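Local coordinates for glutamate ABC superfamily ATP binding cassette transporter, binding protein (Enterococcus faecium DO, PDB 5EYF) that binds glutamate and probably delivers it to an ABC transporter as the extracellular solute-binding component, at residues Glu16-Gly20 / Ala46-Thr50; Lys68-Pro72 / Ile82-Met86; Ala105-Val111 / Asp169-Asn175; Val120-Ala125 / His144-Lys149. All blocks are in the same frame, centred on the assembly; numbering follows the deposited sequence. Where two conformers were deposited one is given.

Contact 1 of 4, residues Glu16-Gly20 / Ala46-Thr50; sequences EIIWG and AKAIT
Trp19 and Thr50 supply the one hydrogen bond between strand 16-20 and helix 46-50. The indole NE1 donates to Thr50 OG1 at 2.9 Å, with an N-H...O angle of 146° and the oxygen lying somewhat out of the ring plane. The hydroxyl is used twice, because it also donates to Ala46 O, one turn back along the helix, at 2.8 Å. With OG1 beside the backbone N and anti to the carbonyl carbon (chi1 -56°), Thr50 can reach back to that carbonyl while receiving the indole. Ala46 O thus takes two donors, Thr50 N and Thr50 OG1, from opposite faces of its plane, and the relay Trp19 to Thr50 to Ala46 fixes the hydroxyl's rotation.

Dispersion contacts hold the rest of the indole. Ala46 CB sits over one face in a CH-pi contact, 3.6 Å from the centroid of the five-membered ring. Ile17 CG2, from the same strand, lies against the opposite face toward the rim. At the far edge Ile49 CG2 meets Trp19 CH2 at 3.8 Å, the two side chains crossing at about a right angle. Ile17 CD1 adds a looser touch on Thr50 CG2 at 4.1 Å.

The axes of segments 16-20 and 46-50 run nearly antiparallel (156°) and approach to 9.7 Å, as helix 41-54 packs on the parallel sheet of strands 59-64, 16-21 and 81-82. Phe62 and Thr60 of strand 59-64 extend the packing under the helix, whereas Ile202 of strand 198-205 and Met222 of helix 209-225 close over Ile49.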
loop_
_atom_site.group_PDB
_atom_site.type_symbol
_atom_site.label_atom_id
_atom_site.label_comp_id
_atom_site.label_asym_id
_atom_site.label_seq_id
_atom_site.Cartn_x
_atom_site.Cartn_y
_atom_site.Cartn_z
ATOM N N GLU B 16 3.329 -30.135 10.381
ATOM C CA GLU B 16 3.446 -29.648 9.012
ATOM C C GLU B 16 2.401 -28.567 8.764
ATOM O O GLU B 16 1.305 -28.605 9.332
ATOM C CB GLU B 16 3.269 -30.811 8.018
ATOM C CG GLU B 16 3.569 -30.504 6.544
ATOM C CD GLU B 16 3.224 -31.683 5.638
ATOM O OE1 GLU B 16 2.055 -32.131 5.668
ATOM O OE2 GLU B 16 4.118 -32.188 4.919
ATOM N N ILE B 17 2.757 -27.590 7.925
ATOM C CA ILE B 17 1.790 -26.679 7.326
ATOM C C ILE B 17 1.921 -26.788 5.813
ATOM O O ILE B 17 3.036 -26.834 5.283
ATOM C CB ILE B 17 1.997 -25.226 7.778
ATOM C CG1 ILE B 17 1.831 -25.131 9.291
ATOM C CG2 ILE B 17 1.025 -24.274 7.016
ATOM C CD1 ILE B 17 2.142 -23.766 9.795
ATOM N N ILE B 18 0.781 -26.860 5.121
ATOM C CA ILE B 18 0.726 -27.036 3.674
ATOM C C ILE B 18 0.331 -25.709 3.040
ATOM O O ILE B 18 -0.765 -25.194 3.290
ATOM C CB ILE B 18 -0.274 -28.127 3.280
ATOM C CG1 ILE B 18 0.042 -29.441 4.011
ATOM C CG2 ILE B 18 -0.250 -28.325 1.773
ATOM C CD1 ILE B 18 -0.910 -30.547 3.688
ATOM N N TRP B 19 1.208 -25.175 2.206
ATOM C CA TRP B 19 1.061 -23.829 1.667
ATOM C C TRP B 19 0.802 -23.907 0.177
ATOM O O TRP B 19 1.511 -24.619 -0.538
ATOM C CB TRP B 19 2.306 -22.970 1.881
ATOM C CG TRP B 19 2.664 -22.717 3.288
ATOM C CD1 TRP B 19 3.417 -23.511 4.090
ATOM C CD2 TRP B 19 2.316 -21.561 4.064
ATOM N NE1 TRP B 19 3.566 -22.926 5.333
ATOM C CE2 TRP B 19 2.903 -21.723 5.339
ATOM C CE3 TRP B 19 1.579 -20.405 3.802
ATOM C CZ2 TRP B 19 2.744 -20.796 6.364
ATOM C CZ3 TRP B 19 1.453 -19.454 4.806
ATOM C CH2 TRP B 19 2.020 -19.660 6.082
ATOM N N GLY B 20 -0.211 -23.176 -0.282
ATOM C CA GLY B 20 -0.438 -22.991 -1.695
ATOM C C GLY B 20 0.330 -21.807 -2.247
ATOM O O GLY B 20 0.135 -20.667 -1.803
ATOM N N ALA B 46 6.616 -18.153 3.850
ATOM C CA ALA B 46 5.927 -19.356 4.327
ATOM C C ALA B 46 6.817 -20.194 5.236
ATOM O O ALA B 46 6.374 -20.673 6.287
ATOM C CB ALA B 46 5.485 -20.198 3.132
ATOM N N LYS B 47 8.063 -20.426 4.820
ATOM C CA LYS B 47 8.972 -21.228 5.646
ATOM C C LYS B 47 9.215 -20.558 6.994
ATOM O O LYS B 47 9.206 -21.225 8.039
ATOM C CB LYS B 47 10.290 -21.454 4.907
ATOM C CG LYS B 47 10.151 -22.323 3.667
ATOM C CD LYS B 47 11.451 -22.409 2.925
ATOM C CE LYS B 47 11.356 -23.402 1.806
ATOM N NZ LYS B 47 12.708 -23.718 1.246
ATOM N N ALA B 48 9.431 -19.241 6.992
ATOM C CA ALA B 48 9.694 -18.540 8.243
ATOM C C ALA B 48 8.481 -18.582 9.172
ATOM O O ALA B 48 8.627 -18.737 10.393
ATOM C CB ALA B 48 10.104 -17.098 7.942
ATOM N N ILE B 49 7.270 -18.452 8.620
ATOM C CA ILE B 49 6.077 -18.511 9.449
ATOM C C ILE B 49 5.937 -19.887 10.057
ATOM O O ILE B 49 5.614 -20.028 11.244
ATOM C CB ILE B 49 4.835 -18.159 8.614
ATOM C CG1 ILE B 49 4.867 -16.674 8.279
ATOM C CG2 ILE B 49 3.554 -18.520 9.374
ATOM C CD1 ILE B 49 3.788 -16.280 7.281
ATOM N N THR B 50 6.162 -20.916 9.247
ATOM C CA THR B 50 6.050 -22.272 9.748
ATOM C C THR B 50 6.996 -22.516 10.916
ATOM O O THR B 50 6.624 -23.165 11.906
ATOM C CB THR B 50 6.331 -23.253 8.617
ATOM O OG1 THR B 50 5.428 -22.976 7.540
ATOM C CG2 THR B 50 6.040 -24.677 9.112
#

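Contact 2 of 4, residues Lys68-Pro72 / Ile82-Met86; sequences KTRIP and IIATM. With GLU (glutamic acid), chain E.
Arg70 and Thr85 both bond the carboxylate of the bound glutamate's side chain. Arg70 NH1 donates to ligand OE1 at 2.8 Å with an N-H...O angle of 148°, and NH2 donates to OE2 at 3.1 Å, so the guanidinium grips both carboxylate oxygens. A weak bond from NH2 to O of the ligand's alpha-carboxylate adds a third tie. Thr85 OG1 also donates to OE1, at 2.8 Å, while the Thr85 carbonyl accepts from the ligand amino nitrogen; one residue thereby holds both ends of the amino acid. Lys22, Ser67, Thr87, Arg92 and Asp174 also bond the ligand.

The second shell sets the guanidinium. Met86, a selenomethionine, lies across one face, its CG 3.8 Å above the plane and over the centre, and its selenium meets Arg70 CD at 3.9 Å. Arg70 CG stands between the backbone N and the carbonyl carbon (chi1 57°), and the chain then runs extended from CG to NE, carrying the guanidinium from helix 70-75 to the ligand. Farther back, Ile82 CD1 packs on Arg70 CB at 3.7 Å, the side chains crossing at about a right angle. The selenomethionine's CE ends against Ile71 CG1 at 3.6 Å.

Helix 70-75 thus meets the loop that follows strand 81-82. Strand 198-205 backs this loop through Ala203 and Tyr200 and by backbone bonds to Ile82 and Met86. Ile83, on the loop, packs against Trp19 of strand 16-21 and Ala46 of helix 41-54.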
loop_
_atom_site.group_PDB
_atom_site.type_symbol
_atom_site.label_atom_id
_atom_site.label_comp_id
_atom_site.label_asym_id
_atom_site.label_seq_id
_atom_site.Cartn_x
_atom_site.Cartn_y
_atom_site.Cartn_z
ATOM N N LYS B 68 -6.598 -18.848 -10.479
ATOM C CA LYS B 68 -7.891 -19.499 -10.644
ATOM C C LYS B 68 -8.139 -20.550 -9.567
ATOM O O LYS B 68 -9.242 -20.618 -9.006
ATOM C CB LYS B 68 -7.995 -20.120 -12.045
ATOM C CG LYS B 68 -8.814 -19.261 -13.005
ATOM C CD LYS B 68 -8.762 -19.803 -14.412
ATOM C CE LYS B 68 -9.517 -21.118 -14.517
ATOM N NZ LYS B 68 -10.991 -20.948 -14.318
ATOM N N THR B 69 -7.135 -21.370 -9.250
ATOM C CA THR B 69 -7.376 -22.513 -8.387
ATOM C C THR B 69 -7.148 -22.225 -6.915
ATOM O O THR B 69 -7.535 -23.045 -6.080
ATOM C CB THR B 69 -6.475 -23.687 -8.786
ATOM O OG1 THR B 69 -5.107 -23.307 -8.591
ATOM C CG2 THR B 69 -6.704 -24.069 -10.252
ATOM N N ARG B 70 -6.580 -21.069 -6.559
ATOM C CA ARG B 70 -6.117 -20.940 -5.181
ATOM C C ARG B 70 -7.277 -20.967 -4.184
ATOM O O ARG B 70 -7.210 -21.678 -3.174
ATOM C CB ARG B 70 -5.246 -19.690 -5.010
ATOM C CG ARG B 70 -5.864 -18.374 -5.396
ATOM C CD ARG B 70 -4.802 -17.295 -5.401
ATOM N NE ARG B 70 -5.371 -16.086 -5.995
ATOM C CZ ARG B 70 -4.681 -15.063 -6.482
ATOM N NH1 ARG B 70 -3.348 -15.023 -6.416
ATOM N NH2 ARG B 70 -5.355 -14.057 -7.046
ATOM N N ILE B 71 -8.354 -20.221 -4.438
ATOM C CA ILE B 71 -9.442 -20.244 -3.456
ATOM C C ILE B 71 -10.137 -21.616 -3.464
ATOM O O ILE B 71 -10.364 -22.183 -2.389
ATOM C CB ILE B 71 -10.426 -19.075 -3.669
ATOM C CG1 ILE B 71 -9.759 -17.727 -3.319
ATOM C CG2 ILE B 71 -11.678 -19.272 -2.814
ATOM C CD1 ILE B 71 -10.726 -16.561 -3.462
ATOM N N PRO B 72 -10.497 -22.210 -4.612
ATOM C CA PRO B 72 -11.076 -23.569 -4.565
ATOM C C PRO B 72 -10.239 -24.579 -3.793
ATOM O O PRO B 72 -10.795 -25.314 -2.974
ATOM C CB PRO B 72 -11.209 -23.933 -6.052
ATOM C CG PRO B 72 -11.443 -22.627 -6.714
ATOM C CD PRO B 72 -10.547 -21.647 -5.974
ATOM N N ILE B 82 -3.036 -19.831 1.515
ATOM C CA ILE B 82 -2.553 -19.330 0.231
ATOM C C ILE B 82 -1.543 -18.231 0.489
ATOM O O ILE B 82 -1.867 -17.224 1.135
ATOM C CB ILE B 82 -3.675 -18.757 -0.641
ATOM C CG1 ILE B 82 -4.787 -19.762 -0.916
ATOM C CG2 ILE B 82 -3.079 -18.246 -1.945
ATOM C CD1 ILE B 82 -6.057 -19.052 -1.481
ATOM N N ILE B 83 -0.320 -18.400 0.000
ATOM C CA ILE B 83 0.619 -17.281 -0.054
ATOM C C ILE B 83 1.121 -17.235 -1.496
ATOM O O ILE B 83 2.024 -17.976 -1.894
ATOM C CB ILE B 83 1.743 -17.363 1.003
ATOM C CG1 ILE B 83 2.507 -16.037 1.046
ATOM C CG2 ILE B 83 2.679 -18.575 0.867
ATOM C CD1 ILE B 83 3.475 -15.989 2.238
ATOM N N ALA B 84 0.501 -16.383 -2.302
ATOM C CA ALA B 84 0.629 -16.505 -3.752
ATOM C C ALA B 84 0.222 -15.182 -4.383
ATOM O O ALA B 84 -0.819 -15.107 -5.036
ATOM C CB ALA B 84 -0.242 -17.662 -4.307
ATOM N N THR B 85 1.012 -14.133 -4.136
ATOM C CA THR B 85 0.805 -12.772 -4.680
ATOM C C THR B 85 -0.669 -12.371 -4.670
ATOM O O THR B 85 -1.204 -11.853 -5.652
ATOM C CB THR B 85 1.393 -12.634 -6.102
ATOM O OG1 THR B 85 0.729 -13.525 -7.034
ATOM C CG2 THR B 85 2.879 -12.957 -6.087
HETATM N N MSE B 86 -1.327 -12.589 -3.537
HETATM C CA MSE B 86 -2.786 -12.443 -3.478
HETATM C C MSE B 86 -3.245 -11.168 -2.799
HETATM O O MSE B 86 -3.032 -10.991 -1.604
HETATM C CB MSE B 86 -3.398 -13.620 -2.738
HETATM C CG MSE B 86 -4.925 -13.666 -2.894
HETATM SE SE MSE B 86 -5.516 -15.363 -2.140
HETATM C CE MSE B 86 -7.424 -15.125 -2.325
HETATM N N GLU E . -2.166 -9.530 -6.814
HETATM C CA GLU E . -3.182 -9.612 -7.875
HETATM C C GLU E . -4.333 -10.508 -7.439
HETATM O O GLU E . -4.319 -11.079 -6.340
HETATM C CB GLU E . -2.582 -10.114 -9.204
HETATM C CG GLU E . -1.674 -11.338 -9.080
HETATM C CD GLU E . -2.410 -12.647 -8.808
HETATM O OE1 GLU E . -1.797 -13.525 -8.192
HETATM O OE2 GLU E . -3.556 -12.846 -9.274
HETATM O OXT GLU E . -5.327 -10.667 -8.175
#

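Contact 3 of 4, residues Ala105-Val111 / Asp169-Asn175; sequences AGQALLV and DAMTTDN. With GLU (glutamic acid), chain E.
Thr172 and Gln107 join the two strands through their side chains. Gln107 NE2 donates to Thr172 OG1 at 2.9 Å, the oxygen lying in the amide plane, and that hydroxyl donates onward to Ala108 O at 2.8 Å. Thr172 OG1, anti to its own backbone N (chi1 -168°), is thereby turned to the partner strand, where it stands in for a backbone donor. The Gln107 amide has further partners: NE2 also reaches Ser137 O and OE1 accepts from Asn140 ND2.

Farther along, Leu110 and Met171, a selenomethionine, form a hydrogen-bonded antiparallel pair, with Leu110 N to Met171 O and Met171 N to Leu110 O each 2.8 Å. Ala108 N is met by Thr173 O at 3.0 Å. Beyond the corner at Thr173, Asn175 N donates to Gly106 O at 2.8 Å, and Gly106 N returns a bond to Asn175 OD1, approaching from above the side-chain carbonyl plane.

Between these bonds sits Asp174, whose OD2 accepts from the amino nitrogen of the bound glutamate at 2.6 Å and from Tyr200 OH. An acidic residue just before helix 175-182, presented to the ligand's amino group, is characteristic of the amino-acid site in family 3 solute-binding proteins.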
loop_
_atom_site.group_PDB
_atom_site.type_symbol
_atom_site.label_atom_id
_atom_site.label_comp_id
_atom_site.label_asym_id
_atom_site.label_seq_id
_atom_site.Cartn_x
_atom_site.Cartn_y
_atom_site.Cartn_z
ATOM N N ALA B 105 2.191 -4.178 -3.208
ATOM C CA ALA B 105 2.361 -4.083 -4.657
ATOM C C ALA B 105 1.395 -3.051 -5.243
ATOM O O ALA B 105 0.642 -2.383 -4.530
ATOM C CB ALA B 105 2.194 -5.468 -5.314
ATOM N N GLY B 106 1.403 -2.930 -6.567
ATOM C CA GLY B 106 0.429 -2.093 -7.256
ATOM C C GLY B 106 0.428 -2.443 -8.717
ATOM O O GLY B 106 1.463 -2.808 -9.263
ATOM N N GLN B 107 -0.731 -2.335 -9.356
ATOM C CA GLN B 107 -0.798 -2.738 -10.758
ATOM C C GLN B 107 -0.041 -1.768 -11.654
ATOM O O GLN B 107 -0.048 -0.559 -11.431
ATOM C CB GLN B 107 -2.249 -2.863 -11.207
ATOM C CG GLN B 107 -2.373 -3.573 -12.559
ATOM C CD GLN B 107 -3.791 -3.997 -12.843
ATOM O OE1 GLN B 107 -4.574 -4.161 -11.927
ATOM N NE2 GLN B 107 -4.137 -4.137 -14.118
ATOM N N ALA B 108 0.595 -2.301 -12.695
ATOM C CA ALA B 108 1.458 -1.501 -13.558
ATOM C C ALA B 108 1.405 -2.037 -14.978
ATOM O O ALA B 108 0.722 -3.022 -15.269
ATOM C CB ALA B 108 2.919 -1.480 -13.071
ATOM N N LEU B 109 2.136 -1.360 -15.860
ATOM C CA LEU B 109 2.197 -1.680 -17.283
ATOM C C LEU B 109 3.615 -2.017 -17.694
ATOM O O LEU B 109 4.556 -1.323 -17.320
ATOM C CB LEU B 109 1.774 -0.511 -18.154
ATOM C CG LEU B 109 0.353 0.011 -18.023
ATOM C CD1 LEU B 109 0.100 1.137 -19.031
ATOM C CD2 LEU B 109 -0.677 -1.103 -18.186
ATOM N N LEU B 110 3.751 -3.045 -18.529
ATOM C CA LEU B 110 5.011 -3.392 -19.169
ATOM C C LEU B 110 4.846 -3.215 -20.675
ATOM O O LEU B 110 3.869 -3.706 -21.250
ATOM C CB LEU B 110 5.380 -4.850 -18.844
ATOM C CG LEU B 110 6.713 -5.405 -19.362
ATOM C CD1 LEU B 110 7.806 -4.988 -18.412
ATOM C CD2 LEU B 110 6.687 -6.936 -19.520
ATOM N N VAL B 111 5.779 -2.490 -21.301
ATOM C CA VAL B 111 5.760 -2.229 -22.737
ATOM C C VAL B 111 7.164 -2.440 -23.288
ATOM O O VAL B 111 8.147 -2.462 -22.547
ATOM C CB VAL B 111 5.265 -0.785 -23.058
ATOM C CG1 VAL B 111 3.843 -0.567 -22.547
ATOM C CG2 VAL B 111 6.192 0.249 -22.449
ATOM N N ASP B 169 -0.279 -4.354 -26.981
ATOM C CA ASP B 169 0.566 -3.179 -26.891
ATOM C C ASP B 169 1.191 -3.017 -25.514
ATOM O O ASP B 169 2.210 -2.326 -25.389
ATOM C CB ASP B 169 -0.247 -1.913 -27.216
ATOM C CG ASP B 169 -0.902 -1.953 -28.590
ATOM O OD1 ASP B 169 -0.195 -1.790 -29.605
ATOM O OD2 ASP B 169 -2.135 -2.137 -28.663
ATOM N N ALA B 170 0.607 -3.641 -24.490
ATOM C CA ALA B 170 1.085 -3.526 -23.121
ATOM C C ALA B 170 0.632 -4.752 -22.357
ATOM O O ALA B 170 -0.397 -5.345 -22.683
ATOM C CB ALA B 170 0.553 -2.253 -22.421
HETATM N N MSE B 171 1.444 -5.167 -21.387
HETATM C CA MSE B 171 1.058 -6.235 -20.480
HETATM C C MSE B 171 0.827 -5.628 -19.105
HETATM O O MSE B 171 1.555 -4.725 -18.709
HETATM C CB MSE B 171 2.129 -7.330 -20.430
HETATM C CG MSE B 171 1.900 -8.352 -19.345
HETATM SE SE MSE B 171 3.277 -9.706 -19.475
HETATM C CE MSE B 171 2.672 -10.746 -17.898
ATOM N N THR B 172 -0.166 -6.135 -18.385
ATOM C CA THR B 172 -0.454 -5.628 -17.049
ATOM C C THR B 172 -0.593 -6.748 -16.028
ATOM O O THR B 172 -1.143 -7.819 -16.318
ATOM C CB THR B 172 -1.717 -4.735 -17.079
ATOM O OG1 THR B 172 -1.804 -4.031 -15.835
ATOM C CG2 THR B 172 -3.000 -5.520 -17.298
ATOM N N THR B 173 -0.023 -6.498 -14.843
ATOM C CA THR B 173 -0.230 -7.271 -13.624
ATOM C C THR B 173 0.538 -6.487 -12.568
ATOM O O THR B 173 0.828 -5.302 -12.789
ATOM C CB THR B 173 0.212 -8.752 -13.742
ATOM O OG1 THR B 173 -0.020 -9.431 -12.492
ATOM C CG2 THR B 173 1.693 -8.905 -14.094
ATOM N N ASP B 174 0.827 -7.086 -11.423
ATOM C CA ASP B 174 1.420 -6.311 -10.346
ATOM C C ASP B 174 2.836 -5.898 -10.722
ATOM O O ASP B 174 3.576 -6.663 -11.346
ATOM C CB ASP B 174 1.467 -7.118 -9.054
ATOM C CG ASP B 174 0.090 -7.493 -8.506
ATOM O OD1 ASP B 174 -0.922 -6.898 -8.949
ATOM O OD2 ASP B 174 0.035 -8.420 -7.624
ATOM N N ASN B 175 3.231 -4.699 -10.291
ATOM C CA ASN B 175 4.567 -4.202 -10.593
ATOM C C ASN B 175 5.667 -5.189 -10.215
ATOM O O ASN B 175 6.580 -5.434 -11.015
ATOM C CB ASN B 175 4.806 -2.852 -9.912
ATOM C CG ASN B 175 4.608 -2.863 -8.387
ATOM O OD1 ASN B 175 4.088 -3.798 -7.752
ATOM N ND2 ASN B 175 5.032 -1.778 -7.803
HETATM N N GLU E . -2.166 -9.530 -6.814
HETATM C CA GLU E . -3.182 -9.612 -7.875
HETATM C C GLU E . -4.333 -10.508 -7.439
HETATM O O GLU E . -4.319 -11.079 -6.340
HETATM C CB GLU E . -2.582 -10.114 -9.204
HETATM C CG GLU E . -1.674 -11.338 -9.080
HETATM C CD GLU E . -2.410 -12.647 -8.808
HETATM O OE1 GLU E . -1.797 -13.525 -8.192
HETATM O OE2 GLU E . -3.556 -12.846 -9.274
HETATM O OXT GLU E . -5.327 -10.667 -8.175
#

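Contact 4 of 4, residues Val120-Ala125 / His144-Lys149; sequences VDDLNA and HAPDAK
Asn124 and Ala148 bring their backbones to 4.3 Å between CA atoms, with Ala148 CA pointing its hydrogen almost straight at Asn124 O (3.3 Å, 169° at the hydrogen). The contact is loop-on-loop packing at the outer end of one lobe of the solute-binding fold: the 3-10 turn 120-122 and its continuation meet the type I beta turn Ala145-Ala148 that links helix 136-144 to strand 149-153.

Small apolar groups fill the inner half. Leu123 CB lies on Ala145 CB at 3.6 Å and on Ala148 CB at 4.1 Å, a low shelf of methyl and methylene carbons. Beside it Val120 CG2, anti to its backbone N, reaches His144 CB at 4.0 Å. The imidazole itself turns to other partners, with ND1 bonded to Asn140 O and the ring meeting Phe195. On the outer half, the Lys149 chain runs past the backbone of Ala125, CD 3.5 Å from Ala125 O. Asp122 makes a salt bridge to Lys118 of the second subunit. The two loops are also joined by a bridging water, which donates to Leu123 O at 2.9 Å and accepts from Asp147 N at 3.1 Å.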
loop_
_atom_site.group_PDB
_atom_site.type_symbol
_atom_site.label_atom_id
_atom_site.label_comp_id
_atom_site.label_asym_id
_atom_site.label_seq_id
_atom_site.Cartn_x
_atom_site.Cartn_y
_atom_site.Cartn_z
ATOM N N VAL B 120 -1.103 4.300 -17.752
ATOM C CA VAL B 120 -2.456 3.815 -17.939
ATOM C C VAL B 120 -3.299 4.843 -18.683
ATOM O O VAL B 120 -4.253 4.474 -19.361
ATOM C CB VAL B 120 -3.040 3.439 -16.561
ATOM C CG1 VAL B 120 -3.318 4.691 -15.742
ATOM C CG2 VAL B 120 -4.264 2.528 -16.706
ATOM N N ASP B 121 -2.935 6.124 -18.613
ATOM C CA ASP B 121 -3.718 7.153 -19.283
ATOM C C ASP B 121 -3.642 7.037 -20.806
ATOM O O ASP B 121 -4.494 7.589 -21.507
ATOM C CB ASP B 121 -3.255 8.554 -18.834
ATOM C CG ASP B 121 -3.590 8.858 -17.366
ATOM O OD1 ASP B 121 -4.473 8.175 -16.808
ATOM O OD2 ASP B 121 -2.992 9.807 -16.776
ATOM N N ASP B 122 -2.657 6.330 -21.332
ATOM C CA ASP B 122 -2.470 6.168 -22.771
ATOM C C ASP B 122 -3.151 4.921 -23.336
ATOM O O ASP B 122 -2.941 4.591 -24.502
ATOM C CB ASP B 122 -0.972 6.103 -23.089
ATOM C CG ASP B 122 -0.275 7.438 -22.894
ATOM O OD1 ASP B 122 -0.968 8.475 -22.984
ATOM O OD2 ASP B 122 0.961 7.457 -22.657
ATOM N N LEU B 123 -3.912 4.197 -22.536
ATOM C CA LEU B 123 -4.668 3.057 -23.022
ATOM C C LEU B 123 -6.055 3.511 -23.455
ATOM O O LEU B 123 -6.698 4.331 -22.784
ATOM C CB LEU B 123 -4.767 1.990 -21.937
ATOM C CG LEU B 123 -3.404 1.463 -21.471
ATOM C CD1 LEU B 123 -3.571 0.421 -20.347
ATOM C CD2 LEU B 123 -2.616 0.866 -22.648
ATOM N N ASN B 124 -6.511 2.980 -24.582
ATOM C CA ASN B 124 -7.741 3.455 -25.201
ATOM C C ASN B 124 -8.225 2.382 -26.175
ATOM O O ASN B 124 -7.628 1.308 -26.286
ATOM C CB ASN B 124 -7.486 4.788 -25.906
ATOM C CG ASN B 124 -6.361 4.676 -26.934
ATOM O OD1 ASN B 124 -6.471 3.908 -27.887
ATOM N ND2 ASN B 124 -5.262 5.402 -26.716
ATOM N N ALA B 125 -9.288 2.699 -26.922
ATOM C CA ALA B 125 -9.891 1.728 -27.826
ATOM C C ALA B 125 -8.926 1.224 -28.887
ATOM O O ALA B 125 -9.166 0.158 -29.467
ATOM C CB ALA B 125 -11.123 2.329 -28.502
ATOM N N HIS B 144 -9.718 1.379 -14.998
ATOM C CA HIS B 144 -8.798 2.500 -15.137
ATOM C C HIS B 144 -8.505 2.843 -16.591
ATOM O O HIS B 144 -7.982 3.924 -16.864
ATOM C CB HIS B 144 -7.503 2.191 -14.376
ATOM C CG HIS B 144 -7.671 2.223 -12.889
ATOM N ND1 HIS B 144 -7.904 1.091 -12.138
ATOM C CD2 HIS B 144 -7.687 3.262 -12.020
ATOM C CE1 HIS B 144 -8.024 1.426 -10.865
ATOM N NE2 HIS B 144 -7.913 2.739 -10.768
ATOM N N ALA B 145 -8.832 1.942 -17.517
ATOM C CA ALA B 145 -8.675 2.162 -18.954
ATOM C C ALA B 145 -9.902 1.581 -19.645
ATOM O O ALA B 145 -9.813 0.609 -20.401
ATOM C CB ALA B 145 -7.386 1.523 -19.469
ATOM N N PRO B 146 -11.076 2.164 -19.394
ATOM C CA PRO B 146 -12.332 1.493 -19.772
ATOM C C PRO B 146 -12.513 1.298 -21.264
ATOM O O PRO B 146 -13.314 0.446 -21.664
ATOM C CB PRO B 146 -13.407 2.425 -19.196
ATOM C CG PRO B 146 -12.757 3.758 -19.148
ATOM C CD PRO B 146 -11.314 3.492 -18.806
ATOM N N ASP B 147 -11.802 2.050 -22.096
ATOM C CA ASP B 147 -11.893 1.912 -23.541
ATOM C C ASP B 147 -10.897 0.911 -24.098
ATOM O O ASP B 147 -11.006 0.530 -25.266
ATOM C CB ASP B 147 -11.659 3.268 -24.215
ATOM C CG ASP B 147 -12.717 4.280 -23.862
ATOM O OD1 ASP B 147 -13.889 3.877 -23.684
ATOM O OD2 ASP B 147 -12.375 5.477 -23.759
ATOM N N ALA B 148 -9.923 0.491 -23.300
ATOM C CA ALA B 148 -8.890 -0.399 -23.797
ATOM C C ALA B 148 -9.469 -1.749 -24.183
ATOM O O ALA B 148 -10.444 -2.225 -23.601
ATOM C CB ALA B 148 -7.814 -0.601 -22.743
ATOM N N LYS B 149 -8.849 -2.363 -25.175
ATOM C CA LYS B 149 -9.154 -3.733 -25.541
ATOM C C LYS B 149 -8.282 -4.637 -24.688
ATOM O O LYS B 149 -7.110 -4.326 -24.429
ATOM C CB LYS B 149 -8.919 -3.959 -27.033
ATOM C CG LYS B 149 -9.980 -3.276 -27.891
ATOM C CD LYS B 149 -9.649 -3.296 -29.370
ATOM C CE LYS B 149 -10.864 -2.902 -30.202
ATOM N NZ LYS B 149 -11.875 -4.000 -30.290
HETATM O O HOH W 1 -9.383 3.964 -21.677
#

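In the fold
Contacts 1, 2 and 3 are buried, whereas contact 4 is partly exposed at the edge of the chain. Contacts 1 and 2 adjoin in one lobe, where Gly20 O probably accepts a hydrogen bond from Ile83 N. Contacts 3 and 4 adjoin in the other, where Leu109 touches Val120 and Leu123. Contacts 2 and 3 approach the bound glutamate from the two lobes, with charged and polar groups at its carboxylates and amino group. Chemistry follows place: an indole packed between strand and helix in contact 1, paired strands in contact 3, and small apolar groups with a water in contact 4.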